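Local coordinates for protein alpha-ketoglutarate-dependent 2,4-dichlorophenoxyacetate dioxygenase (Bradyrhizobium diazoefficiens, PDB 5BKE) that probably acts as a metal- and 2-oxoglutarate-dependent dioxygenase of the TfdA family, oxidising aryloxyalkanoate herbicides such as 2,4-dichlorophenoxyacetate, at residues P122-K126 with T281-P287. Sequence-based numbering, arbitrary orientation.
Sequences PIPAK and TVAGTEP
Ile123, in the mt rotamer, lies over the backbone of 284-287: its CG2 is 3.4 Å from Gly284 O, and its CG1 is 4.3 Å from Pro287 CD. The chains are extended from Ile123 to Ala125 and from Thr281 to Gly284, with a backbone turn at Thr285 (-94/-48), and run obliquely in opposing senses, end-to-end directions 129° apart; Ile123 CA lies 4.6 Å from Pro287 CA, and Ala125 CA 4.4 Å from Gly284 CA. One direct hydrogen bond joins them, Lys126 N to Val282 O (2.9 Å, 150° at the hydrogen). Farther along, a water accepts a hydrogen bond from Gly284 N (3.1 Å) and donates one to Ile123 O (2.6 Å), while Gly284 CA makes a CA-H...O contact with Pro124 O (3.2 Å, 142°). A CB on residue 284 would fall 1.9 Å from that oxygen, so the close approach depends on glycine. Ala125 CB packs on Thr281 CG2 at 3.7 Å, close to the metal site: the Thr281 side chain is about 8 Å from the manganese ion. Lys126, all-trans, starts toward Ala283 O (CB to O, 3.6 Å) but leads away to a salt bridge with Glu34. The contact lies where strand 276-281 leaves the mixed sheet of this cupin-clan fold and its antiparallel neighbour 127-132 enters, while Pro122 and Pro124 rest on strand 194-201.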
ATOM      1  N   PRO C 122     -42.139 -13.692 -17.187  1.00 31.18           N
ATOM      2  CA  PRO C 122     -41.856 -13.820 -15.751  1.00 30.93           C
ATOM      3  C   PRO C 122     -40.559 -14.595 -15.459  1.00 31.25           C
ATOM      4  O   PRO C 122     -39.839 -14.256 -14.511  1.00 31.38           O
ATOM      5  CB  PRO C 122     -43.098 -14.552 -15.199  1.00 31.12           C
ATOM      6  CG  PRO C 122     -43.838 -15.060 -16.393  1.00 30.70           C
ATOM      7  CD  PRO C 122     -43.528 -14.090 -17.490  1.00 30.40           C
ATOM      8  N   ILE C 123     -40.273 -15.614 -16.268  1.00 30.48           N
ATOM      9  CA  ILE C 123     -38.964 -16.267 -16.255  1.00 30.03           C
ATOM     10  C   ILE C 123     -38.268 -15.916 -17.585  1.00 29.09           C
ATOM     11  O   ILE C 123     -38.613 -16.478 -18.628  1.00 30.71           O
ATOM     12  CB  ILE C 123     -39.049 -17.798 -15.998  1.00 30.83           C
ATOM     13  CG1 ILE C 123     -39.760 -18.096 -14.658  1.00 31.94           C
ATOM     14  CG2 ILE C 123     -37.652 -18.394 -15.962  1.00 30.89           C
ATOM     15  CD1 ILE C 123     -40.120 -19.553 -14.405  1.00 31.78           C
ATOM     16  N   PRO C 124     -37.308 -14.961 -17.561  1.00 27.15           N
ATOM     17  CA  PRO C 124     -36.692 -14.542 -18.825  1.00 26.37           C
ATOM     18  C   PRO C 124     -35.670 -15.557 -19.335  1.00 24.86           C
ATOM     19  O   PRO C 124     -35.160 -16.362 -18.555  1.00 24.77           O
ATOM     20  CB  PRO C 124     -36.011 -13.226 -18.455  1.00 26.61           C
ATOM     21  CG  PRO C 124     -35.637 -13.397 -17.011  1.00 26.43           C
ATOM     22  CD  PRO C 124     -36.729 -14.242 -16.403  1.00 26.66           C
ATOM     23  N   ALA C 125     -35.380 -15.498 -20.633  1.00 24.27           N
ATOM     24  CA  ALA C 125     -34.466 -16.425 -21.311  1.00 23.61           C
ATOM     25  C   ALA C 125     -33.063 -16.489 -20.685  1.00 23.51           C
ATOM     26  O   ALA C 125     -32.588 -15.510 -20.121  1.00 23.09           O
ATOM     27  CB  ALA C 125     -34.356 -16.051 -22.773  1.00 22.80           C
ATOM     28  N   LYS C 126     -32.444 -17.662 -20.777  1.00 22.42           N
ATOM     29  CA  LYS C 126     -31.053 -17.861 -20.429  1.00 22.15           C
ATOM     30  C   LYS C 126     -30.179 -17.508 -21.653  1.00 22.11           C
ATOM     31  O   LYS C 126     -29.748 -16.357 -21.786  1.00 21.54           O
ATOM     32  CB  LYS C 126     -30.852 -19.305 -19.953  1.00 22.73           C
ATOM     33  CG  LYS C 126     -29.540 -19.578 -19.243  1.00 22.22           C
ATOM     34  CD  LYS C 126     -29.492 -21.021 -18.765  1.00 22.25           C
ATOM     35  CE  LYS C 126     -28.060 -21.541 -18.708  1.00 21.78           C
ATOM     36  NZ  LYS C 126     -27.983 -22.962 -18.268  1.00 21.34           N
ATOM     37  N   THR C 281     -33.562 -20.529 -28.559  1.00 22.75           N
ATOM     38  CA  THR C 281     -33.664 -19.906 -27.233  1.00 22.22           C
ATOM     39  C   THR C 281     -33.786 -20.951 -26.126  1.00 21.24           C
ATOM     40  O   THR C 281     -34.647 -21.835 -26.182  1.00 20.78           O
ATOM     41  CB  THR C 281     -34.813 -18.884 -27.160  1.00 21.72           C
ATOM     42  OG1 THR C 281     -34.808 -18.090 -28.350  1.00 22.72           O
ATOM     43  CG2 THR C 281     -34.626 -17.953 -25.972  1.00 21.32           C
ATOM     44  N   VAL C 282     -32.897 -20.843 -25.145  1.00 20.57           N
ATOM     45  CA  VAL C 282     -32.902 -21.719 -23.981  1.00 20.27           C
ATOM     46  C   VAL C 282     -33.661 -21.007 -22.876  1.00 21.10           C
ATOM     47  O   VAL C 282     -33.310 -19.874 -22.512  1.00 21.35           O
ATOM     48  CB  VAL C 282     -31.477 -22.051 -23.499  1.00 20.13           C
ATOM     49  CG1 VAL C 282     -31.507 -22.996 -22.297  1.00 18.68           C
ATOM     50  CG2 VAL C 282     -30.658 -22.650 -24.631  1.00 19.80           C
ATOM     51  N   ALA C 283     -34.695 -21.672 -22.354  1.00 20.97           N
ATOM     52  CA  ALA C 283     -35.538 -21.129 -21.283  1.00 21.90           C
ATOM     53  C   ALA C 283     -34.712 -20.782 -20.056  1.00 21.95           C
ATOM     54  O   ALA C 283     -33.736 -21.461 -19.760  1.00 22.05           O
ATOM     55  CB  ALA C 283     -36.626 -22.134 -20.903  1.00 20.01           C
ATOM     56  N   GLY C 284     -35.119 -19.735 -19.346  1.00 24.37           N
ATOM     57  CA  GLY C 284     -34.558 -19.419 -18.025  1.00 28.37           C
ATOM     58  C   GLY C 284     -34.992 -20.404 -16.945  1.00 31.93           C
ATOM     59  O   GLY C 284     -36.001 -21.087 -17.096  1.00 29.77           O
ATOM     60  N   THR C 285     -34.223 -20.462 -15.855  1.00 38.22           N
ATOM     61  CA  THR C 285     -34.493 -21.369 -14.725  1.00 44.49           C
ATOM     62  C   THR C 285     -35.320 -20.687 -13.626  1.00 49.18           C
ATOM     63  O   THR C 285     -36.309 -21.253 -13.130  1.00 48.57           O
ATOM     64  CB  THR C 285     -33.191 -21.890 -14.080  1.00 45.95           C
ATOM     65  OG1 THR C 285     -32.191 -22.107 -15.089  1.00 49.49           O
ATOM     66  CG2 THR C 285     -33.448 -23.188 -13.305  1.00 48.77           C
ATOM     67  N   GLU C 286     -34.905 -19.478 -13.250  1.00 49.88           N
ATOM     68  CA  GLU C 286     -35.473 -18.800 -12.098  1.00 52.97           C
ATOM     69  C   GLU C 286     -35.819 -17.353 -12.447  1.00 49.97           C
ATOM     70  O   GLU C 286     -35.124 -16.742 -13.260  1.00 49.49           O
ATOM     71  CB  GLU C 286     -34.492 -18.884 -10.918  1.00 59.58           C
ATOM     72  CG  GLU C 286     -35.103 -19.492  -9.658  1.00 65.41           C
ATOM     73  CD  GLU C 286     -34.095 -20.252  -8.809  1.00 71.38           C
ATOM     74  OE1 GLU C 286     -33.771 -19.774  -7.699  1.00 74.87           O
ATOM     75  OE2 GLU C 286     -33.626 -21.327  -9.247  1.00 73.76           O
ATOM     76  N   PRO C 287     -36.908 -16.804 -11.855  1.00 48.33           N
ATOM     77  CA  PRO C 287     -37.258 -15.399 -12.109  1.00 45.60           C
ATOM     78  C   PRO C 287     -36.270 -14.430 -11.424  1.00 43.55           C
ATOM     79  O   PRO C 287     -35.352 -14.877 -10.721  1.00 41.93           O
ATOM     80  CB  PRO C 287     -38.662 -15.281 -11.496  1.00 47.10           C
ATOM     81  CG  PRO C 287     -38.657 -16.271 -10.382  1.00 47.22           C
ATOM     82  CD  PRO C 287     -37.857 -17.433 -10.908  1.00 47.88           C
TER
HETATM   83  O   HOH W   1     -37.598 -18.226 -20.314  1.00 23.08           O
HETATM   84  O   HOH W   2     -28.990 -22.487 -15.695  1.00 20.69           O